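Local coordinates for protein polycyclic ketone monooxygenase (Myceliophthora thermophila, PDB 5MQ6) that catalyses Baeyer-Villiger oxidation, inserting one oxygen atom next to the carbonyl of ketones, notably polycyclic ones, to give esters or lactones with FAD as cofactor, at residues A[90-95]-A[140-145]; A[96-101]-A[169-174]; A[17-22]-A[395-400]. All coordinates share one frame; numbering follows the deposited sequence.

How the contacts relate
Contacts 1 and 2 share helix 88-99 and touch each other, their centres about 9 Å apart, whereas contact 3 lies about 41 Å from contact 1 and 50 Å from contact 2, centre to centre. Contact 1 is core: its four touching residues are buried, and they meet through aliphatic carbon alone. Further along the same helix, contact 2 reaches the surface, and there a carboxylate-indole hydrogen bond joins a smaller apolar contact; V95 CG1 and W171 CE2, 3.5 Å apart, connect the two. Contact 3, partly buried and on the opposite side of the chain's centre from contact 2, sets leucines against an intrahelical ion pair.

Contact 1: A[90-95]-A[140-145]; sequences GLLYAV and MPLLEE
With CG anti to its carbonyl carbon and beside the backbone N (chi1 -60°), L142 sends its branched end to helix 88-99, where V95 meets it. V95 has CG1 anti to the backbone N (chi1 172°), which places CG2 beside that nitrogen, and the two side chains come together tip to tip. CD1 of L142 is the atom that touches: it lies 3.8 Å from V95 CG2 and 4.1 Å from V95 CG1, so one methyl meets both branches of the valine. L92, one turn earlier on the helix, meets the leucine differently. The two slide past each other in opposite directions, and L92 CD2 stands 4.0 Å from L142 CG, against the branch point of its partner. The other methyl, L92 CD1, approaches P141 CB at 4.4 Å, a looser contact that extends the apolar patch along the loop.

Helix 88-99 follows strand 78-84 in a manner consistent with a Rossmann-type strand-turn-helix, in which G90, at the start of the segment, would be the last glycine of a GxGxxG pattern. G90 touches the bound FAD, while the L92 side chain stays about 8 Å from it. Across the contact L142, at the N-cap position before helix 143-146, has positive phi (60°), and its side chain is buried against helix 88-99. No hydrogen bond crosses between the segments. P141 O accepts from H163 NE2 and M140 O from Q329 NE2. L545 and T549 of helix 541-562 also touch L92, and I167 of helix 157-170 packs on V95.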
ATOM      1  N   GLY A  90      -5.695  -6.011   9.508  1.00 18.85           N
ATOM      2  CA  GLY A  90      -5.776  -6.792  10.708  1.00 18.47           C
ATOM      3  C   GLY A  90      -7.109  -6.721  11.400  1.00 17.19           C
ATOM      4  O   GLY A  90      -7.573  -7.719  11.984  1.00 15.16           O
ATOM      5  N   LEU A  91      -7.720  -5.534  11.383  1.00 17.71           N
ATOM      6  CA  LEU A  91      -9.086  -5.441  11.893  1.00 18.54           C
ATOM      7  C   LEU A  91     -10.060  -6.377  11.158  1.00 19.96           C
ATOM      8  O   LEU A  91     -10.878  -7.017  11.806  1.00 16.68           O
ATOM      9  CB  LEU A  91      -9.595  -4.022  11.864  1.00 18.69           C
ATOM     10  CG  LEU A  91      -8.957  -3.046  12.856  1.00 19.29           C
ATOM     11  CD1 LEU A  91      -9.334  -1.657  12.392  1.00 22.79           C
ATOM     12  CD2 LEU A  91      -9.462  -3.365  14.259  1.00 21.44           C
ATOM     13  N   LEU A  92     -10.011  -6.392   9.823  1.00 17.88           N
ATOM     14  CA  LEU A  92     -10.818  -7.328   9.067  1.00 18.71           C
ATOM     15  C   LEU A  92     -10.569  -8.763   9.451  1.00 17.47           C
ATOM     16  O   LEU A  92     -11.519  -9.567   9.573  1.00 20.00           O
ATOM     17  CB  LEU A  92     -10.558  -7.150   7.585  1.00 20.33           C
ATOM     18  CG  LEU A  92     -11.427  -6.070   7.010  1.00 24.00           C
ATOM     19  CD1 LEU A  92     -10.872  -5.683   5.576  1.00 26.53           C
ATOM     20  CD2 LEU A  92     -12.910  -6.579   6.950  1.00 24.60           C
ATOM     21  N   TYR A  93      -9.343  -9.120   9.681  1.00 15.43           N
ATOM     22  CA  TYR A  93      -9.088 -10.518  10.129  1.00 18.14           C
ATOM     23  C   TYR A  93      -9.775 -10.753  11.488  1.00 17.49           C
ATOM     24  O   TYR A  93     -10.418 -11.804  11.727  1.00 16.97           O
ATOM     25  CB  TYR A  93      -7.589 -10.762  10.398  1.00 19.85           C
ATOM     26  CG  TYR A  93      -6.633 -11.249   9.320  1.00 21.05           C
ATOM     27  CD1 TYR A  93      -6.921 -12.310   8.458  1.00 18.89           C
ATOM     28  CD2 TYR A  93      -5.355 -10.722   9.288  1.00 23.13           C
ATOM     29  CE1 TYR A  93      -6.010 -12.760   7.541  1.00 18.56           C
ATOM     30  CE2 TYR A  93      -4.382 -11.201   8.426  1.00 20.18           C
ATOM     31  CZ  TYR A  93      -4.696 -12.242   7.570  1.00 19.89           C
ATOM     32  OH  TYR A  93      -3.672 -12.649   6.783  1.00 23.05           O
ATOM     33  N   ALA A  94      -9.628  -9.779  12.387  1.00 16.45           N
ATOM     34  CA  ALA A  94     -10.162  -9.932  13.734  1.00 17.30           C
ATOM     35  C   ALA A  94     -11.683 -10.022  13.722  1.00 19.03           C
ATOM     36  O   ALA A  94     -12.295 -10.958  14.336  1.00 16.33           O
ATOM     37  CB  ALA A  94      -9.752  -8.755  14.620  1.00 18.66           C
ATOM     38  N   VAL A  95     -12.300  -9.078  13.025  1.00 19.25           N
ATOM     39  CA  VAL A  95     -13.737  -9.124  12.865  1.00 21.24           C
ATOM     40  C   VAL A  95     -14.209 -10.461  12.212  1.00 20.85           C
ATOM     41  O   VAL A  95     -15.162 -11.090  12.679  1.00 23.30           O
ATOM     42  CB  VAL A  95     -14.247  -7.933  12.030  1.00 21.73           C
ATOM     43  CG1 VAL A  95     -15.729  -8.122  11.707  1.00 23.73           C
ATOM     44  CG2 VAL A  95     -14.102  -6.616  12.794  1.00 23.30           C
ATOM     45  N   MET A 140     -13.827   2.422   2.895  1.00 18.70           N
ATOM     46  CA  MET A 140     -13.952   2.182   4.338  1.00 19.99           C
ATOM     47  C   MET A 140     -14.572   0.790   4.585  1.00 19.24           C
ATOM     48  O   MET A 140     -15.591   0.454   4.037  1.00 19.43           O
ATOM     49  CB  MET A 140     -14.719   3.285   5.003  1.00 20.27           C
ATOM     50  CG  MET A 140     -14.101   4.668   4.682  1.00 21.27           C
ATOM     51  SD  MET A 140     -14.962   6.044   5.476  1.00 24.80           S
ATOM     52  CE  MET A 140     -14.569   5.801   7.215  1.00 29.42           C
ATOM     53  N   PRO A 141     -13.918  -0.055   5.323  1.00 18.09           N
ATOM     54  CA  PRO A 141     -14.475  -1.365   5.585  1.00 18.53           C
ATOM     55  C   PRO A 141     -15.683  -1.412   6.460  1.00 17.89           C
ATOM     56  O   PRO A 141     -15.849  -0.587   7.353  1.00 20.66           O
ATOM     57  CB  PRO A 141     -13.395  -2.103   6.359  1.00 21.20           C
ATOM     58  CG  PRO A 141     -12.275  -1.171   6.546  1.00 24.20           C
ATOM     59  CD  PRO A 141     -12.542   0.112   5.807  1.00 22.48           C
ATOM     60  N   LEU A 142     -16.502  -2.426   6.238  1.00 17.44           N
ATOM     61  CA  LEU A 142     -17.567  -2.789   7.182  1.00 20.18           C
ATOM     62  C   LEU A 142     -18.562  -1.669   7.392  1.00 21.34           C
ATOM     63  O   LEU A 142     -19.106  -1.501   8.491  1.00 20.18           O
ATOM     64  CB  LEU A 142     -16.983  -3.270   8.512  1.00 23.65           C
ATOM     65  CG  LEU A 142     -16.058  -4.520   8.446  1.00 24.89           C
ATOM     66  CD1 LEU A 142     -15.178  -4.590   9.719  1.00 23.41           C
ATOM     67  CD2 LEU A 142     -16.882  -5.770   8.232  1.00 25.65           C
ATOM     68  N   LEU A 143     -18.852  -0.943   6.319  1.00 20.81           N
ATOM     69  CA  LEU A 143     -19.826   0.145   6.391  1.00 24.49           C
ATOM     70  C   LEU A 143     -21.206  -0.379   6.751  1.00 25.12           C
ATOM     71  O   LEU A 143     -21.848   0.105   7.678  1.00 27.82           O
ATOM     72  CB  LEU A 143     -19.843   0.978   5.069  1.00 21.82           C
ATOM     73  CG  LEU A 143     -18.627   1.907   4.984  1.00 20.73           C
ATOM     74  CD1 LEU A 143     -18.684   2.840   3.779  1.00 24.08           C
ATOM     75  CD2 LEU A 143     -18.316   2.729   6.226  1.00 21.64           C
ATOM     76  N   GLU A 144     -21.637  -1.410   6.060  1.00 27.38           N
ATOM     77  CA  GLU A 144     -22.956  -1.917   6.329  1.00 29.82           C
ATOM     78  C   GLU A 144     -23.031  -2.461   7.763  1.00 33.14           C
ATOM     79  O   GLU A 144     -24.046  -2.291   8.399  1.00 30.52           O
ATOM     80  CB  GLU A 144     -23.341  -2.987   5.377  1.00 29.39           C
ATOM     81  CG  GLU A 144     -24.788  -3.474   5.624  1.00 34.99           C
ATOM     82  CD  GLU A 144     -25.266  -4.451   4.567  1.00 40.35           C
ATOM     83  OE1 GLU A 144     -24.517  -4.806   3.608  1.00 40.12           O
ATOM     84  OE2 GLU A 144     -26.403  -4.909   4.720  1.00 41.50           O
ATOM     85  N   GLU A 145     -21.954  -3.081   8.261  1.00 31.66           N
ATOM     86  CA  GLU A 145     -21.970  -3.750   9.562  1.00 28.92           C
ATOM     87  C   GLU A 145     -21.818  -2.800  10.727  1.00 25.88           C
ATOM     88  O   GLU A 145     -22.279  -3.084  11.838  1.00 29.62           O
ATOM     89  CB  GLU A 145     -20.888  -4.808   9.654  1.00 28.32           C
ATOM     90  CG  GLU A 145     -21.066  -5.912   8.655  1.00 30.42           C
ATOM     91  CD  GLU A 145     -20.484  -5.658   7.243  1.00 34.39           C
ATOM     92  OE1 GLU A 145     -20.214  -4.535   6.688  1.00 22.84           O
ATOM     93  OE2 GLU A 145     -20.378  -6.687   6.614  1.00 36.08           O
TER

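Contact 2: A[96-101]-A[169-174]; sequences RLAEAG and TQWKLH
W171 NE1 donates to E99 OE2 over 3.0 Å, with an N-H...O angle of 169°, the one hydrogen bond between these segments. It joins the C-terminal ends of two helices of what is probably the FAD-binding, Rossmann-type domain, 88-99 and 157-170, each finished by a Schellman motif. In the first, G101 has positive phi and its N bonds to A98 O at 3.1 Å; in the second, K172 takes the corresponding position, its N reaching T169 O at 3.2 Å.

The acceptor lies close to the indole plane and offers its anti lone pair, the one pointing away from the other carboxylate oxygen. Carboxylate and ring are nevertheless turned 83° apart, so the carboxylate meets the indole edge with its own plane nearly upright. The E99 chain bends at chi2 (-73°), bringing the carboxylate to the indole N-H. Such a nearly straight bond probably restricts rotation of the indole.

Across the segments the apolar contact is slight, A98 CB meeting W171 CD1 obliquely at 4.3 Å; within its own segment, Q170 CG lies over one face of the ring, offset toward its rim. Beyond the two segments the indole also touches V95 of helix 88-99 and both E145 and T146 of helix 143-146, and Q170 NE2 bonds to E145 O. Just past the second Schellman turn, the chain curls back on the helix end: H174 NE2 donates to T169 OG1 at 3.0 Å, with the hydroxyl oxygen near the imidazole plane.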
ATOM      1  N   ARG A  96     -13.532 -10.921  11.175  1.00 18.01           N
ATOM      2  CA  ARG A  96     -13.945 -12.104  10.497  1.00 19.06           C
ATOM      3  C   ARG A  96     -13.802 -13.337  11.403  1.00 16.68           C
ATOM      4  O   ARG A  96     -14.657 -14.218  11.393  1.00 18.31           O
ATOM      5  CB  ARG A  96     -13.166 -12.333   9.182  1.00 22.78           C
ATOM      6  CG  ARG A  96     -13.848 -11.926   7.891  1.00 27.75           C
ATOM      7  CD  ARG A  96     -13.885 -10.462   7.646  1.00 27.77           C
ATOM      8  NE  ARG A  96     -14.736 -10.083   6.534  1.00 26.71           N
ATOM      9  CZ  ARG A  96     -14.376  -9.933   5.266  1.00 25.85           C
ATOM     10  NH1 ARG A  96     -13.145 -10.099   4.834  1.00 31.32           N
ATOM     11  NH2 ARG A  96     -15.300  -9.605   4.422  1.00 27.36           N
ATOM     12  N   LEU A  97     -12.712 -13.435  12.151  1.00 16.26           N
ATOM     13  CA  LEU A  97     -12.547 -14.523  13.099  1.00 16.86           C
ATOM     14  C   LEU A  97     -13.690 -14.528  14.146  1.00 18.29           C
ATOM     15  O   LEU A  97     -14.304 -15.579  14.448  1.00 18.04           O
ATOM     16  CB  LEU A  97     -11.246 -14.414  13.773  1.00 16.18           C
ATOM     17  CG  LEU A  97      -9.950 -14.708  13.007  1.00 16.60           C
ATOM     18  CD1 LEU A  97      -8.811 -14.346  13.947  1.00 18.04           C
ATOM     19  CD2 LEU A  97      -9.792 -16.181  12.555  1.00 17.69           C
ATOM     20  N   ALA A  98     -13.968 -13.354  14.680  1.00 17.60           N
ATOM     21  CA  ALA A  98     -15.033 -13.227  15.692  1.00 19.77           C
ATOM     22  C   ALA A  98     -16.367 -13.709  15.091  1.00 21.56           C
ATOM     23  O   ALA A  98     -16.959 -14.546  15.668  1.00 23.12           O
ATOM     24  CB  ALA A  98     -15.155 -11.803  16.200  1.00 18.42           C
ATOM     25  N   GLU A  99     -16.756 -13.260  13.894  1.00 23.05           N
ATOM     26  CA  GLU A  99     -18.023 -13.644  13.232  1.00 24.42           C
ATOM     27  C   GLU A  99     -18.013 -15.112  12.777  1.00 24.76           C
ATOM     28  O   GLU A  99     -19.043 -15.745  12.679  1.00 28.13           O
ATOM     29  CB  GLU A  99     -18.302 -12.780  12.009  1.00 26.18           C
ATOM     30  CG  GLU A  99     -18.453 -11.298  12.332  1.00 29.48           C
ATOM     31  CD  GLU A  99     -19.752 -10.982  13.029  1.00 36.12           C
ATOM     32  OE1 GLU A  99     -20.729 -11.740  12.862  1.00 41.36           O
ATOM     33  OE2 GLU A  99     -19.790  -9.986  13.753  1.00 31.23           O
ATOM     34  N   ALA A 100     -16.871 -15.682  12.540  1.00 20.78           N
ATOM     35  CA  ALA A 100     -16.818 -17.078  12.178  1.00 21.80           C
ATOM     36  C   ALA A 100     -16.948 -17.990  13.361  1.00 21.71           C
ATOM     37  O   ALA A 100     -16.922 -19.195  13.161  1.00 24.06           O
ATOM     38  CB  ALA A 100     -15.513 -17.425  11.412  1.00 20.15           C
ATOM     39  N   GLY A 101     -17.008 -17.428  14.570  1.00 20.40           N
ATOM     40  CA  GLY A 101     -17.021 -18.190  15.806  1.00 20.43           C
ATOM     41  C   GLY A 101     -15.665 -18.773  16.210  1.00 19.72           C
ATOM     42  O   GLY A 101     -15.643 -19.697  16.984  1.00 17.92           O
ATOM     43  N   THR A 169     -13.929  -0.829  18.624  1.00 25.96           N
ATOM     44  CA  THR A 169     -14.944  -0.682  19.667  1.00 25.63           C
ATOM     45  C   THR A 169     -16.075  -1.648  19.455  1.00 25.94           C
ATOM     46  O   THR A 169     -16.478  -2.355  20.374  1.00 25.60           O
ATOM     47  CB  THR A 169     -15.493   0.745  19.650  1.00 25.36           C
ATOM     48  OG1 THR A 169     -14.453   1.628  20.115  1.00 21.87           O
ATOM     49  CG2 THR A 169     -16.760   0.909  20.535  1.00 28.13           C
ATOM     50  N   GLN A 170     -16.587  -1.687  18.232  1.00 23.18           N
ATOM     51  CA  GLN A 170     -17.712  -2.520  17.943  1.00 22.34           C
ATOM     52  C   GLN A 170     -17.388  -3.997  18.220  1.00 25.91           C
ATOM     53  O   GLN A 170     -18.230  -4.723  18.754  1.00 24.61           O
ATOM     54  CB  GLN A 170     -18.257  -2.280  16.536  1.00 21.02           C
ATOM     55  CG  GLN A 170     -19.472  -3.108  16.251  1.00 23.03           C
ATOM     56  CD  GLN A 170     -20.266  -2.635  15.087  1.00 25.24           C
ATOM     57  OE1 GLN A 170     -20.219  -1.464  14.696  1.00 25.53           O
ATOM     58  NE2 GLN A 170     -20.995  -3.552  14.488  1.00 28.82           N
ATOM     59  N   TRP A 171     -16.188  -4.450  17.900  1.00 24.34           N
ATOM     60  CA  TRP A 171     -15.892  -5.877  18.099  1.00 25.13           C
ATOM     61  C   TRP A 171     -15.057  -6.139  19.300  1.00 23.74           C
ATOM     62  O   TRP A 171     -14.502  -7.224  19.425  1.00 22.79           O
ATOM     63  CB  TRP A 171     -15.298  -6.516  16.819  1.00 24.01           C
ATOM     64  CG  TRP A 171     -16.349  -6.823  15.802  1.00 24.54           C
ATOM     65  CD1 TRP A 171     -16.968  -7.984  15.663  1.00 25.53           C
ATOM     66  CD2 TRP A 171     -16.896  -5.950  14.783  1.00 20.99           C
ATOM     67  NE1 TRP A 171     -17.843  -7.936  14.624  1.00 24.19           N
ATOM     68  CE2 TRP A 171     -17.841  -6.695  14.077  1.00 20.73           C
ATOM     69  CE3 TRP A 171     -16.692  -4.638  14.438  1.00 22.55           C
ATOM     70  CZ2 TRP A 171     -18.572  -6.189  12.994  1.00 22.71           C
ATOM     71  CZ3 TRP A 171     -17.424  -4.087  13.300  1.00 22.88           C
ATOM     72  CH2 TRP A 171     -18.360  -4.845  12.643  1.00 23.69           C
ATOM     73  N   LYS A 172     -14.987  -5.161  20.206  1.00 22.47           N
ATOM     74  CA  LYS A 172     -14.337  -5.299  21.489  1.00 25.60           C
ATOM     75  C   LYS A 172     -12.933  -5.759  21.402  1.00 25.21           C
ATOM     76  O   LYS A 172     -12.512  -6.683  22.033  1.00 28.19           O
ATOM     77  CB  LYS A 172     -15.222  -6.178  22.392  1.00 27.47           C
ATOM     78  CG  LYS A 172     -16.663  -5.624  22.316  1.00 35.66           C
ATOM     79  CD  LYS A 172     -17.636  -6.184  23.323  1.00 42.13           C
ATOM     80  CE  LYS A 172     -17.967  -7.621  22.975  1.00 47.82           C
ATOM     81  NZ  LYS A 172     -18.722  -7.858  21.722  1.00 54.64           N
ATOM     82  N   LEU A 173     -12.163  -5.009  20.657  1.00 27.20           N
ATOM     83  CA  LEU A 173     -10.788  -5.357  20.409  1.00 24.67           C
ATOM     84  C   LEU A 173      -9.811  -4.574  21.212  1.00 19.89           C
ATOM     85  O   LEU A 173      -8.634  -4.864  21.155  1.00 21.77           O
ATOM     86  CB  LEU A 173     -10.496  -5.217  18.894  1.00 24.05           C
ATOM     87  CG  LEU A 173     -11.339  -6.049  17.975  1.00 22.23           C
ATOM     88  CD1 LEU A 173     -10.969  -5.815  16.502  1.00 22.24           C
ATOM     89  CD2 LEU A 173     -11.046  -7.476  18.252  1.00 22.10           C
ATOM     90  N   HIS A 174     -10.267  -3.576  21.974  1.00 19.72           N
ATOM     91  CA  HIS A 174      -9.339  -2.725  22.683  1.00 22.67           C
ATOM     92  C   HIS A 174      -8.418  -3.395  23.663  1.00 22.38           C
ATOM     93  O   HIS A 174      -7.322  -2.932  23.881  1.00 21.92           O
ATOM     94  CB  HIS A 174     -10.053  -1.572  23.381  1.00 23.96           C
ATOM     95  CG  HIS A 174     -10.605  -0.574  22.412  1.00 24.08           C
ATOM     96  ND1 HIS A 174      -9.800   0.329  21.740  1.00 28.15           N
ATOM     97  CD2 HIS A 174     -11.842  -0.420  21.898  1.00 21.92           C
ATOM     98  CE1 HIS A 174     -10.547   1.080  20.950  1.00 26.93           C
ATOM     99  NE2 HIS A 174     -11.780   0.619  20.991  1.00 26.42           N
TER

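Contact 3: A[17-22]-A[395-400]; sequences LKLHQL and HAEQVR
L22 crosses R400 obliquely, its CD1 methyl 3.4 Å from R400 NH1 and CD2 of the same leucine 3.9 Å from that nitrogen. Both methyls thus approach NH1 from the same side, CD1 the nearer, in an approach that belongs neither to the face nor to the edge of the guanidinium. CG of L22 stands anti to the backbone N (chi1 -177°), which carries the branched end toward helix 378-406.

E397 runs alongside L22 in the opposite sense, leaving its OE1 4.0 Å from L22 CD1. L19, coming from the opposite direction, meets the other oxygen: its CD1 and CD2 both lie 3.8 Å from E397 OE2. These are van der Waals contacts, and no hydrogen bond links the segments. On the helix side, a salt bridge within the segment pairs the charges: R400 NH1 donates to E397 OE1 over 2.9 Å at 150°, the oxygen lying in the guanidinium plane and using its anti lone pair. A396 O stands over the centre of one guanidinium face, 3.7 Å above it. The leucines thus pack against an already paired glutamate and arginine. Were E397 replaced by alanine, R400 NH1 would probably lose its carboxylate mate and a gap would be likely to open beside the methyls of L19 and L22.

R400 has further partners, with NH2 bonded to Y26 OH of helix 22-31 and NE to A418 O. The contact joins the N-terminal region, where helix 15-19 gives way to helix 22-31, to the long helix 378-406; L393 of that helix and W419 of a loop also touch L22, while W306 of strand 305-306 packs on Q398 and V399.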
ATOM      1  N   LEU A  17      -1.655   5.993 -35.672  1.00 43.33           N
ATOM      2  CA  LEU A  17      -0.362   5.267 -35.553  1.00 53.43           C
ATOM      3  C   LEU A  17       0.816   6.266 -35.490  1.00 58.32           C
ATOM      4  O   LEU A  17       1.786   6.063 -34.737  1.00 59.03           O
ATOM      5  CB  LEU A  17      -0.168   4.157 -36.619  1.00 54.21           C
ATOM      6  CG  LEU A  17      -1.272   3.043 -36.660  1.00 63.85           C
ATOM      7  CD1 LEU A  17      -1.057   2.047 -37.804  1.00 70.47           C
ATOM      8  CD2 LEU A  17      -1.418   2.297 -35.333  1.00 64.83           C
ATOM      9  N   LYS A  18       0.702   7.369 -36.225  1.00 60.85           N
ATOM     10  CA  LYS A  18       1.666   8.446 -36.113  1.00 65.84           C
ATOM     11  C   LYS A  18       1.771   8.936 -34.667  1.00 52.03           C
ATOM     12  O   LYS A  18       2.852   8.967 -34.117  1.00 54.41           O
ATOM     13  CB  LYS A  18       1.299   9.625 -37.027  1.00 76.76           C
ATOM     14  CG  LYS A  18       2.075   9.617 -38.322  1.00 77.22           C
ATOM     15  CD  LYS A  18       3.505  10.059 -38.046  1.00 81.78           C
ATOM     16  CE  LYS A  18       4.480   9.577 -39.111  1.00 87.48           C
ATOM     17  NZ  LYS A  18       5.461   8.590 -38.559  1.00 81.21           N
ATOM     18  N   LEU A  19       0.644   9.306 -34.056  1.00 50.29           N
ATOM     19  CA  LEU A  19       0.633   9.817 -32.683  1.00 58.28           C
ATOM     20  C   LEU A  19       1.481   8.893 -31.730  1.00 53.22           C
ATOM     21  O   LEU A  19       2.068   9.401 -30.807  1.00 53.97           O
ATOM     22  CB  LEU A  19      -0.817  10.160 -32.195  1.00 56.04           C
ATOM     23  CG  LEU A  19      -1.155  10.943 -30.882  1.00 62.84           C
ATOM     24  CD1 LEU A  19      -0.124  11.989 -30.455  1.00 56.40           C
ATOM     25  CD2 LEU A  19      -2.557  11.598 -30.919  1.00 66.60           C
ATOM     26  N   HIS A  20       1.681   7.602 -32.013  1.00 62.90           N
ATOM     27  CA  HIS A  20       2.759   6.849 -31.256  1.00 68.82           C
ATOM     28  C   HIS A  20       4.254   7.087 -31.707  1.00 67.23           C
ATOM     29  O   HIS A  20       5.017   6.191 -31.899  1.00 61.10           O
ATOM     30  CB  HIS A  20       2.388   5.399 -31.152  1.00 69.94           C
ATOM     31  CG  HIS A  20       0.976   5.188 -30.685  1.00 89.63           C
ATOM     32  ND1 HIS A  20      -0.078   4.975 -31.553  1.00 94.06           N
ATOM     33  CD2 HIS A  20       0.440   5.189 -29.440  1.00 96.27           C
ATOM     34  CE1 HIS A  20      -1.196   4.825 -30.865  1.00 88.68           C
ATOM     35  NE2 HIS A  20      -0.910   4.954 -29.580  1.00 93.19           N
ATOM     36  N   GLN A  21       4.613   8.347 -31.931  1.00 60.95           N
ATOM     37  CA  GLN A  21       5.925   8.905 -31.562  1.00 63.25           C
ATOM     38  C   GLN A  21       5.833   9.475 -30.094  1.00 60.83           C
ATOM     39  O   GLN A  21       6.809   9.873 -29.477  1.00 69.09           O
ATOM     40  CB  GLN A  21       6.362   9.968 -32.611  1.00 71.60           C
ATOM     41  CG  GLN A  21       5.395  11.149 -32.891  1.00 76.02           C
ATOM     42  CD  GLN A  21       5.185  11.482 -34.398  1.00 78.95           C
ATOM     43  OE1 GLN A  21       6.085  11.999 -35.077  1.00 66.71           O
ATOM     44  NE2 GLN A  21       3.976  11.229 -34.906  1.00 64.79           N
ATOM     45  N   LEU A  22       4.628   9.532 -29.552  1.00 46.00           N
ATOM     46  CA  LEU A  22       4.391   9.631 -28.103  1.00 44.42           C
ATOM     47  C   LEU A  22       5.264   8.636 -27.285  1.00 46.28           C
ATOM     48  O   LEU A  22       5.983   9.010 -26.281  1.00 39.02           O
ATOM     49  CB  LEU A  22       2.914   9.318 -27.848  1.00 41.00           C
ATOM     50  CG  LEU A  22       2.333   9.416 -26.447  1.00 49.71           C
ATOM     51  CD1 LEU A  22       2.502  10.847 -25.916  1.00 53.31           C
ATOM     52  CD2 LEU A  22       0.854   9.022 -26.433  1.00 43.81           C
ATOM     53  N   HIS A 395      -7.020   8.816 -22.378  1.00 20.60           N
ATOM     54  CA  HIS A 395      -6.982   9.381 -21.048  1.00 21.06           C
ATOM     55  C   HIS A 395      -5.664  10.129 -20.805  1.00 21.63           C
ATOM     56  O   HIS A 395      -5.630  11.237 -20.235  1.00 22.48           O
ATOM     57  CB  HIS A 395      -7.121   8.324 -19.979  1.00 20.52           C
ATOM     58  CG  HIS A 395      -6.936   8.857 -18.584  1.00 21.22           C
ATOM     59  ND1 HIS A 395      -7.819   9.720 -17.984  1.00 22.97           N
ATOM     60  CD2 HIS A 395      -5.955   8.658 -17.678  1.00 23.80           C
ATOM     61  CE1 HIS A 395      -7.414  10.003 -16.763  1.00 21.72           C
ATOM     62  NE2 HIS A 395      -6.293   9.368 -16.550  1.00 23.42           N
ATOM     63  N   ALA A 396      -4.561   9.537 -21.236  1.00 21.90           N
ATOM     64  CA  ALA A 396      -3.261  10.129 -21.006  1.00 21.78           C
ATOM     65  C   ALA A 396      -3.148  11.524 -21.633  1.00 23.24           C
ATOM     66  O   ALA A 396      -2.597  12.419 -21.023  1.00 26.10           O
ATOM     67  CB  ALA A 396      -2.207   9.221 -21.571  1.00 23.21           C
ATOM     68  N   GLU A 397      -3.671  11.684 -22.852  1.00 24.93           N
ATOM     69  CA  GLU A 397      -3.644  12.990 -23.510  1.00 26.24           C
ATOM     70  C   GLU A 397      -4.551  13.965 -22.751  1.00 21.64           C
ATOM     71  O   GLU A 397      -4.190  15.114 -22.636  1.00 23.16           O
ATOM     72  CB  GLU A 397      -4.074  12.910 -24.950  1.00 26.06           C
ATOM     73  CG  GLU A 397      -3.139  12.109 -25.810  1.00 34.42           C
ATOM     74  CD  GLU A 397      -2.008  12.924 -26.489  1.00 48.75           C
ATOM     75  OE1 GLU A 397      -0.878  12.954 -25.865  1.00 45.74           O
ATOM     76  OE2 GLU A 397      -2.250  13.485 -27.648  1.00 62.40           O
ATOM     77  N   GLN A 398      -5.707  13.521 -22.250  1.00 19.28           N
ATOM     78  CA  GLN A 398      -6.521  14.412 -21.402  1.00 20.30           C
ATOM     79  C   GLN A 398      -5.830  14.865 -20.146  1.00 21.41           C
ATOM     80  O   GLN A 398      -6.017  15.976 -19.732  1.00 21.94           O
ATOM     81  CB  GLN A 398      -7.858  13.825 -21.036  1.00 18.96           C
ATOM     82  CG  GLN A 398      -8.676  13.642 -22.348  1.00 22.57           C
ATOM     83  CD  GLN A 398     -10.141  13.501 -22.094  1.00 24.74           C
ATOM     84  OE1 GLN A 398     -10.555  13.071 -21.020  1.00 29.47           O
ATOM     85  NE2 GLN A 398     -10.950  13.934 -23.057  1.00 26.97           N
ATOM     86  N   VAL A 399      -5.056  14.014 -19.517  1.00 20.40           N
ATOM     87  CA  VAL A 399      -4.373  14.433 -18.298  1.00 19.03           C
ATOM     88  C   VAL A 399      -3.393  15.571 -18.588  1.00 18.70           C
ATOM     89  O   VAL A 399      -3.340  16.531 -17.846  1.00 19.53           O
ATOM     90  CB  VAL A 399      -3.628  13.286 -17.637  1.00 20.16           C
ATOM     91  CG1 VAL A 399      -2.934  13.746 -16.316  1.00 21.23           C
ATOM     92  CG2 VAL A 399      -4.576  12.135 -17.314  1.00 22.16           C
ATOM     93  N   ARG A 400      -2.612  15.444 -19.655  1.00 18.97           N
ATOM     94  CA  ARG A 400      -1.650  16.497 -20.047  1.00 22.28           C
ATOM     95  C   ARG A 400      -2.315  17.796 -20.449  1.00 22.91           C
ATOM     96  O   ARG A 400      -1.821  18.902 -20.155  1.00 24.97           O
ATOM     97  CB  ARG A 400      -0.801  16.024 -21.197  1.00 24.72           C
ATOM     98  CG  ARG A 400       0.352  15.027 -20.892  1.00 25.55           C
ATOM     99  CD  ARG A 400       0.820  14.399 -22.251  1.00 25.96           C
ATOM    100  NE  ARG A 400       1.103  13.112 -21.883  1.00 34.38           N
ATOM    101  CZ  ARG A 400       0.800  11.938 -22.368  1.00 33.92           C
ATOM    102  NH1 ARG A 400       0.231  11.636 -23.549  1.00 29.12           N
ATOM    103  NH2 ARG A 400       1.192  10.998 -21.553  1.00 46.25           N
TER